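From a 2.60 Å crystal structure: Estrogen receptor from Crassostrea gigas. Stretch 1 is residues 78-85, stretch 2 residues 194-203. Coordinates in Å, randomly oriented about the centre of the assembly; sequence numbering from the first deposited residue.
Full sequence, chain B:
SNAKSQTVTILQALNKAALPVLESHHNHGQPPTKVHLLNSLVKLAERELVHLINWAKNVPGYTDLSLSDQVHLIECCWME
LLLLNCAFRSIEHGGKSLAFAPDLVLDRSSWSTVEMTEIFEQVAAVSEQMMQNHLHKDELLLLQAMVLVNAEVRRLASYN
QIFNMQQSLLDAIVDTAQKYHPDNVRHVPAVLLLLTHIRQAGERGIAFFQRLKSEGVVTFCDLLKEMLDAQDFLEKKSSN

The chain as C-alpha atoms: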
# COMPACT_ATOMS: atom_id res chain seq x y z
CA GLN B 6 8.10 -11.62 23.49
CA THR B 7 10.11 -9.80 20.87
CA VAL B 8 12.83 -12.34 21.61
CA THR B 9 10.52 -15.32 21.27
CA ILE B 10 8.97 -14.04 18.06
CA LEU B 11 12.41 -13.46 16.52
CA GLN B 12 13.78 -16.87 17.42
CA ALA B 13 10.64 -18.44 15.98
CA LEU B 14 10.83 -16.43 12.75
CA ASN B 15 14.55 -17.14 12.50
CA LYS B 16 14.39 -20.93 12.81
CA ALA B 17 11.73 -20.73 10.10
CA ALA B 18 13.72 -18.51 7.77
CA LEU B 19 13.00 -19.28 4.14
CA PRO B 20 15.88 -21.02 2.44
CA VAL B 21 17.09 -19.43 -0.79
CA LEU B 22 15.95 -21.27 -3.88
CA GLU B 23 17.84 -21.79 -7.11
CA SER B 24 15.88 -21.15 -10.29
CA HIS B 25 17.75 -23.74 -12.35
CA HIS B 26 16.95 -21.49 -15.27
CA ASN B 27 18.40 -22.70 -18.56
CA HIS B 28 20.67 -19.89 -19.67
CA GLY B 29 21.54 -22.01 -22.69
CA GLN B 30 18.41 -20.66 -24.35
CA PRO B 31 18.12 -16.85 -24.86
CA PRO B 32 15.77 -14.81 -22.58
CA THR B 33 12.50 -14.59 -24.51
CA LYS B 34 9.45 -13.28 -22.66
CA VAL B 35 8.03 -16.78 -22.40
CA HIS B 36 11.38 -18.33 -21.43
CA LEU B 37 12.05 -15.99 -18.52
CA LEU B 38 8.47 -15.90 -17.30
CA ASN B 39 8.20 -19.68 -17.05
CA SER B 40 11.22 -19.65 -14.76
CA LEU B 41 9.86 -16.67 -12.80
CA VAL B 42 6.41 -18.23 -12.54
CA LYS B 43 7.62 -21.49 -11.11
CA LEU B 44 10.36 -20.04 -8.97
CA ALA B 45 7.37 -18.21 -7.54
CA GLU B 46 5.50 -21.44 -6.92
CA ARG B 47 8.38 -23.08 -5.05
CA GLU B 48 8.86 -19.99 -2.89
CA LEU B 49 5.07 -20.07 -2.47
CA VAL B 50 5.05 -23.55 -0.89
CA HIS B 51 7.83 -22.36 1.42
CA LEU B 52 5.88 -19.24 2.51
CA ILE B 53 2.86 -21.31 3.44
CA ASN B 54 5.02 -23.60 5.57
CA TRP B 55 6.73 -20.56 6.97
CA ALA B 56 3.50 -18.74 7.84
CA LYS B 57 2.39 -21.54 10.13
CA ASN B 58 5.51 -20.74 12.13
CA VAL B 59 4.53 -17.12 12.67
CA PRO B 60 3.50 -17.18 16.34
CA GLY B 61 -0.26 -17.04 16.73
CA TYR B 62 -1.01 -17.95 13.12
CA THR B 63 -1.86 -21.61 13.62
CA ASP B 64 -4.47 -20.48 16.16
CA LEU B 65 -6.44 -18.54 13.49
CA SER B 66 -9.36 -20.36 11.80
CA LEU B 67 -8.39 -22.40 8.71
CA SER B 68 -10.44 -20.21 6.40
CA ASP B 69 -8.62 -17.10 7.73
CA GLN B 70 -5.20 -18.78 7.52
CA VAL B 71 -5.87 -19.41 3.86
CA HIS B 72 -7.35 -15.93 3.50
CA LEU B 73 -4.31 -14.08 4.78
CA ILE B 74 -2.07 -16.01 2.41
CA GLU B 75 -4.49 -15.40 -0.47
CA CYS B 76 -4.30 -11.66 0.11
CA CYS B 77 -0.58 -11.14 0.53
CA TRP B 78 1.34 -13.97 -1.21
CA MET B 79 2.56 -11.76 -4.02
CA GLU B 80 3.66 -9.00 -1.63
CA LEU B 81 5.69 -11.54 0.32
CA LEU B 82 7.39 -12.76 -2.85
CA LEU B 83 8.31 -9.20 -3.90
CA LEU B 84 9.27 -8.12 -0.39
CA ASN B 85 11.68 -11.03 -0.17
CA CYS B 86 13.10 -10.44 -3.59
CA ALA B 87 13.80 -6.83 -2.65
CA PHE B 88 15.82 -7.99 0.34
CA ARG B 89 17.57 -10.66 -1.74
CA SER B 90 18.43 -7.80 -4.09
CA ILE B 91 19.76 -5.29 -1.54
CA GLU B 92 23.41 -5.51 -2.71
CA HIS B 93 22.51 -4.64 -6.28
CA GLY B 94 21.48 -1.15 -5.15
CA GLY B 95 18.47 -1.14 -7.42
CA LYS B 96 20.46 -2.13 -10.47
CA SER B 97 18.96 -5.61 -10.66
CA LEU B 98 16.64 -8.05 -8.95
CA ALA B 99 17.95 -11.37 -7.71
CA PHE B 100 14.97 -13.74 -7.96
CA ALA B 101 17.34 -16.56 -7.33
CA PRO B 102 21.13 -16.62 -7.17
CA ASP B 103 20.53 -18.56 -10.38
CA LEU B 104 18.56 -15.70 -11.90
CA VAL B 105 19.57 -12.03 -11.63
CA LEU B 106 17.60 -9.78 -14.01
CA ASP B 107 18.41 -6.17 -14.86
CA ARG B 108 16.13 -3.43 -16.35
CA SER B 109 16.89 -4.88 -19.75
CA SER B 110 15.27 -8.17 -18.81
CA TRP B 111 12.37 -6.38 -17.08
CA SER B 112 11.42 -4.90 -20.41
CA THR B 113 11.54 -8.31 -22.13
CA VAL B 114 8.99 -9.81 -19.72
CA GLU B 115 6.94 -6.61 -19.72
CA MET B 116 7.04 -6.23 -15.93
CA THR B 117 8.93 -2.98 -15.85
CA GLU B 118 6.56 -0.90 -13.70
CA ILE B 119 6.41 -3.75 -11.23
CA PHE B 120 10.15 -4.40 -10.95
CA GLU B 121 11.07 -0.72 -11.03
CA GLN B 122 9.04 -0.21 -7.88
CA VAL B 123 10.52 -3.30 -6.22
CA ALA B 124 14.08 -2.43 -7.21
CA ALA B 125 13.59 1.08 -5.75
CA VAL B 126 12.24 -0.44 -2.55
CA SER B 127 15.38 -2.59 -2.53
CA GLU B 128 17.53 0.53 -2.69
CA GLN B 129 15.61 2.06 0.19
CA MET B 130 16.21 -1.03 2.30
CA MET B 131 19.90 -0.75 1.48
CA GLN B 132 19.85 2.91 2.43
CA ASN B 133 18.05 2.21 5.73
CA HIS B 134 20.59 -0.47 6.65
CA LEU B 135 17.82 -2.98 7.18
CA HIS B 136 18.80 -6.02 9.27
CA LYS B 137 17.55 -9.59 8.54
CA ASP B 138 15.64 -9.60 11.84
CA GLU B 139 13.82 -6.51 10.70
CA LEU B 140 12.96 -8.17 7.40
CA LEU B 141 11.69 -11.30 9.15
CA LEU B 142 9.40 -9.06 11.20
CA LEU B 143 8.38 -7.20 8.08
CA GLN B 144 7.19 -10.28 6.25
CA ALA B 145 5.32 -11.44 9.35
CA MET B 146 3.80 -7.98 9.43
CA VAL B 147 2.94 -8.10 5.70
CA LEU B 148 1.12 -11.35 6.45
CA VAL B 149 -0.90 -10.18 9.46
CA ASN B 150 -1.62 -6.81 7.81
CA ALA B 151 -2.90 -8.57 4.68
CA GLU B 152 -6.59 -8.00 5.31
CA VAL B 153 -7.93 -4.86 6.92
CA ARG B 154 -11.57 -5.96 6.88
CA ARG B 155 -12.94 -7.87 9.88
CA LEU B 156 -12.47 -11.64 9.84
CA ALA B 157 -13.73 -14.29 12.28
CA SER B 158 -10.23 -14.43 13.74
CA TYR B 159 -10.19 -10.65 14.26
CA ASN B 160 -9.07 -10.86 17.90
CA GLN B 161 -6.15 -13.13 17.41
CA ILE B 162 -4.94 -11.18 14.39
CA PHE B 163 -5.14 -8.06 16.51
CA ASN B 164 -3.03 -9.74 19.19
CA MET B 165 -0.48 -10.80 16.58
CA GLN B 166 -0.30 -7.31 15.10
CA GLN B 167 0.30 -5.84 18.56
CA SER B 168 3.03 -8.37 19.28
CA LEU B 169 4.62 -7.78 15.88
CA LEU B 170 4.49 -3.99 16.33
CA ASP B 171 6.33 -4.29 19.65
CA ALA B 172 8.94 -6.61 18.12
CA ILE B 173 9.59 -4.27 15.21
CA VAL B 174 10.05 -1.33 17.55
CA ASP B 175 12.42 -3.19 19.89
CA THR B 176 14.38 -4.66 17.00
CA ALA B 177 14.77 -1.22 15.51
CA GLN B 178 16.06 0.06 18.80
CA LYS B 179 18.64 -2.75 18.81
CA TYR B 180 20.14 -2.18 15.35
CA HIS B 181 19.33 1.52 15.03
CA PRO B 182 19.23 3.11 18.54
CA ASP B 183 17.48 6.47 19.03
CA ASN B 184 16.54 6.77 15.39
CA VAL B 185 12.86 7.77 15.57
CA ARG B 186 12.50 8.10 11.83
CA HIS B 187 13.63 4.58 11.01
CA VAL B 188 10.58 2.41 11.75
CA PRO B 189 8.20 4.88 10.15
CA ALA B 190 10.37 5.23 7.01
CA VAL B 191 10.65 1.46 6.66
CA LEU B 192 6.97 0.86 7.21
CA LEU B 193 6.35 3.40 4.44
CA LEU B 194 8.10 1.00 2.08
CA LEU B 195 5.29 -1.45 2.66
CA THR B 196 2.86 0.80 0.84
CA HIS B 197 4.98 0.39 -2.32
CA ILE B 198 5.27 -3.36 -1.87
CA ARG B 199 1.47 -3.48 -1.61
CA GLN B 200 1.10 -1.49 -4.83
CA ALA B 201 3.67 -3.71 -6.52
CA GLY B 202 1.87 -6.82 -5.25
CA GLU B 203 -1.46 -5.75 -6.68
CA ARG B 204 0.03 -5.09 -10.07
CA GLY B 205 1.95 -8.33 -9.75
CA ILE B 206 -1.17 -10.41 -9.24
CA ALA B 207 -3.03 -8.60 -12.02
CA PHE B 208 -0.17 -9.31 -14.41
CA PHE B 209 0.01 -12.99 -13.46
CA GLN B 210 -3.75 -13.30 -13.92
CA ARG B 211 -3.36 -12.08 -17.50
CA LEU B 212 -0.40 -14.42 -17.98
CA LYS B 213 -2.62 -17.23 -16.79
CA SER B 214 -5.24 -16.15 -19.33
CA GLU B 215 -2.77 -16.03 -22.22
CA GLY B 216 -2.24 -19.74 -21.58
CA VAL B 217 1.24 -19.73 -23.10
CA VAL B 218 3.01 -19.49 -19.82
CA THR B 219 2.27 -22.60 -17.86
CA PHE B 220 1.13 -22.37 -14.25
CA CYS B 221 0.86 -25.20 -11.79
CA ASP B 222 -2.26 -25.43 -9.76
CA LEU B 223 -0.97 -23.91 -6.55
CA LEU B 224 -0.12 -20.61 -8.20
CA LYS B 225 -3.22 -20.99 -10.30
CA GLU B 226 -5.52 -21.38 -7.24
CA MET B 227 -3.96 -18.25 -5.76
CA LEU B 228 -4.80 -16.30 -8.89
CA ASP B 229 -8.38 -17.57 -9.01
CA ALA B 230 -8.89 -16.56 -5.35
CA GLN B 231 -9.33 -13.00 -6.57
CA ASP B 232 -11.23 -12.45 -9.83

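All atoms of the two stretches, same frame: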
# COMPACT_ATOMS: atom_id res chain seq x y z
N TRP B 78 0.28 -13.09 -0.72
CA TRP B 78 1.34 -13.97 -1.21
C TRP B 78 2.28 -13.24 -2.15
O TRP B 78 3.50 -13.38 -2.04
CB TRP B 78 0.76 -15.20 -1.91
CG TRP B 78 -0.11 -14.86 -3.10
CD1 TRP B 78 -1.41 -14.43 -3.07
CD2 TRP B 78 0.24 -14.97 -4.48
NE1 TRP B 78 -1.88 -14.24 -4.34
CE2 TRP B 78 -0.88 -14.56 -5.23
CE3 TRP B 78 1.41 -15.35 -5.16
CZ2 TRP B 78 -0.87 -14.52 -6.62
CZ3 TRP B 78 1.41 -15.31 -6.54
CH2 TRP B 78 0.27 -14.91 -7.26
N MET B 79 1.72 -12.45 -3.05
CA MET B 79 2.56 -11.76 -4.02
C MET B 79 3.43 -10.69 -3.37
O MET B 79 4.57 -10.48 -3.78
CB MET B 79 1.70 -11.12 -5.12
CG MET B 79 2.51 -10.35 -6.16
SD MET B 79 3.63 -11.43 -7.09
CE MET B 79 2.53 -11.93 -8.42
N GLU B 80 2.89 -10.00 -2.36
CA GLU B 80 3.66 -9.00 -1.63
C GLU B 80 4.86 -9.66 -0.96
O GLU B 80 5.98 -9.15 -1.02
CB GLU B 80 2.81 -8.29 -0.57
CG GLU B 80 1.46 -7.81 -1.05
CD GLU B 80 0.60 -7.26 0.09
OE1 GLU B 80 1.13 -6.51 0.93
OE2 GLU B 80 -0.60 -7.64 0.17
N LEU B 81 4.62 -10.82 -0.35
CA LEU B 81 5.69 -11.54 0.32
C LEU B 81 6.79 -11.92 -0.66
O LEU B 81 7.97 -11.75 -0.36
CB LEU B 81 5.14 -12.78 1.02
CG LEU B 81 4.29 -12.45 2.25
CD1 LEU B 81 3.57 -13.69 2.79
CD2 LEU B 81 5.12 -11.75 3.35
N LEU B 82 6.41 -12.43 -1.83
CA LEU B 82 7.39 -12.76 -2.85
C LEU B 82 8.25 -11.54 -3.20
O LEU B 82 9.48 -11.65 -3.21
CB LEU B 82 6.71 -13.29 -4.11
CG LEU B 82 6.05 -14.65 -3.94
CD1 LEU B 82 5.31 -15.04 -5.20
CD2 LEU B 82 7.10 -15.71 -3.62
N LEU B 83 7.60 -10.41 -3.49
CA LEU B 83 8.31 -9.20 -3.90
C LEU B 83 9.12 -8.61 -2.74
O LEU B 83 10.25 -8.15 -2.94
CB LEU B 83 7.33 -8.16 -4.43
CG LEU B 83 6.50 -8.67 -5.60
CD1 LEU B 83 5.59 -7.58 -6.18
CD2 LEU B 83 7.39 -9.27 -6.68
N LEU B 84 8.55 -8.63 -1.54
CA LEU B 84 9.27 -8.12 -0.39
C LEU B 84 10.57 -8.88 -0.20
O LEU B 84 11.61 -8.28 0.04
CB LEU B 84 8.42 -8.21 0.88
CG LEU B 84 9.18 -7.74 2.11
CD1 LEU B 84 9.15 -6.24 2.15
CD2 LEU B 84 8.59 -8.31 3.39
N ASN B 85 10.50 -10.20 -0.32
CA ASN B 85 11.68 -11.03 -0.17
C ASN B 85 12.72 -10.73 -1.22
O ASN B 85 13.89 -10.50 -0.93
CB ASN B 85 11.32 -12.50 -0.24
CG ASN B 85 10.60 -12.97 0.99
OD1 ASN B 85 10.57 -12.28 2.01
ND2 ASN B 85 10.01 -14.16 0.91
N LEU B 194 7.77 1.83 3.22
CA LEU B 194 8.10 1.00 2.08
C LEU B 194 7.00 0.01 1.78
O LEU B 194 6.75 -0.32 0.62
CB LEU B 194 9.39 0.23 2.32
CG LEU B 194 10.61 1.12 2.44
CD1 LEU B 194 11.85 0.26 2.67
CD2 LEU B 194 10.75 2.00 1.23
N LEU B 195 6.32 -0.44 2.84
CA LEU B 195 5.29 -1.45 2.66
C LEU B 195 4.17 -0.99 1.75
O LEU B 195 3.61 -1.81 1.03
CB LEU B 195 4.70 -1.88 3.99
CG LEU B 195 5.59 -2.72 4.90
CD1 LEU B 195 4.79 -3.13 6.15
CD2 LEU B 195 6.13 -3.95 4.19
N THR B 196 3.87 0.30 1.75
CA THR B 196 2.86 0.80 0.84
C THR B 196 3.26 0.54 -0.62
O THR B 196 2.40 0.27 -1.46
CB THR B 196 2.60 2.28 1.03
OG1 THR B 196 3.73 3.01 0.54
CG2 THR B 196 2.37 2.62 2.51
N HIS B 197 4.55 0.62 -0.94
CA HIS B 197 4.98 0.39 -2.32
C HIS B 197 4.95 -1.09 -2.67
O HIS B 197 4.59 -1.47 -3.79
CB HIS B 197 6.36 0.99 -2.57
CG HIS B 197 6.37 2.47 -2.38
ND1 HIS B 197 5.68 3.32 -3.21
CD2 HIS B 197 6.88 3.25 -1.38
CE1 HIS B 197 5.81 4.57 -2.77
NE2 HIS B 197 6.51 4.54 -1.66
N ILE B 198 5.33 -1.92 -1.71
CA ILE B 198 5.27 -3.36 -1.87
C ILE B 198 3.83 -3.82 -2.13
O ILE B 198 3.58 -4.70 -2.95
CB ILE B 198 5.83 -4.05 -0.65
CG1 ILE B 198 7.37 -4.00 -0.68
CG2 ILE B 198 5.38 -5.50 -0.59
CD1 ILE B 198 7.99 -4.86 -1.79
N ARG B 199 2.89 -3.21 -1.42
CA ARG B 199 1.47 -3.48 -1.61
C ARG B 199 1.02 -3.11 -3.02
O ARG B 199 0.32 -3.88 -3.69
CB ARG B 199 0.66 -2.71 -0.57
CG ARG B 199 -0.85 -2.78 -0.75
CD ARG B 199 -1.39 -4.16 -0.40
NE ARG B 199 -1.13 -4.56 0.99
CZ ARG B 199 -1.99 -4.40 2.00
NH1 ARG B 199 -3.16 -3.80 1.80
NH2 ARG B 199 -1.67 -4.82 3.23
N GLN B 200 1.43 -1.94 -3.48
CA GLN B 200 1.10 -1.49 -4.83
C GLN B 200 1.74 -2.44 -5.86
O GLN B 200 1.10 -2.86 -6.82
CB GLN B 200 1.56 -0.05 -5.03
CG GLN B 200 1.15 0.52 -6.37
CD GLN B 200 1.39 2.01 -6.46
OE1 GLN B 200 2.26 2.55 -5.78
NE2 GLN B 200 0.61 2.68 -7.29
N ALA B 201 3.00 -2.78 -5.63
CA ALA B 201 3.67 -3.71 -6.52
C ALA B 201 2.98 -5.08 -6.53
O ALA B 201 2.86 -5.72 -7.57
CB ALA B 201 5.13 -3.87 -6.14
N GLY B 202 2.52 -5.52 -5.37
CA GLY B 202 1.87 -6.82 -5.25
C GLY B 202 0.62 -6.89 -6.09
O GLY B 202 0.40 -7.85 -6.84
N GLU B 203 -0.18 -5.84 -5.98
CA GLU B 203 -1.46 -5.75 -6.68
C GLU B 203 -1.26 -5.84 -8.18
O GLU B 203 -1.97 -6.58 -8.89
CB GLU B 203 -2.15 -4.45 -6.30
CG GLU B 203 -3.50 -4.19 -6.90
CD GLU B 203 -4.61 -4.87 -6.13
OE1 GLU B 203 -4.30 -5.55 -5.13
OE2 GLU B 203 -5.78 -4.70 -6.50
O HOH W 1 -0.18 -6.95 3.42

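Two helices more than a hundred residues apart in sequence cross through a compact, largely apolar contact closed at one side by a buried, water-bridged salt bridge. Their axes approach to 8.1 Å, with N-to-C directions 119° apart, and together they bury 414 Å².

The closest CA pair across the helices is Gly202 CA and Glu80 CA, 4.6 Å apart. An ideal CB on Gly202 would point toward the other helix and fall 2.8 Å from Glu80 CG, a clash, so the absence of a side chain is what permits this spacing. The close fit also involves the glycine backbone: Met79 CG sits 3.3 Å from Gly202 O, and Leu83 CD1 lies 3.8 Å from Gly202 N.

Ile198 is the main apolar element of its helix, losing 81 Å² to the contact. Its CA-to-CB bond points toward the partner, and with chi1 and chi2 both m its branched side chain spans three residues: CG2 lies 3.8 Å from Glu80 CB, CD1 4.3 Å from Leu83 CB, and CG1 4.0 Å from Leu84 CD1. Leu83 also reaches Ala201, CD1 to CB at 3.7 Å, where a small methyl allows close packing. Leu84 (t, p) extends the apolar patch to Leu195, CD1 to CD2 at 4.3 Å.

Glu80 supplies the polar link. Its CB leaves sideways, but the m, t conformation carries the carboxylate nearer the other helix, where OE1 accepts a hydrogen bond from Arg199 NE at 3.0 Å and 151°. The Arg199 CA-to-CB bond points away overall, although CB still touches the other helix, and the t, p, p chain folds the guanidinium back, presenting its edge to OE1 near the plane. Water 1 reinforces the pair, donating to Glu80 OE1 (2.8 Å) and accepting from Arg199 NH2 (2.6 Å). Both residues are buried, so this pairing offsets charge that would otherwise be costly there.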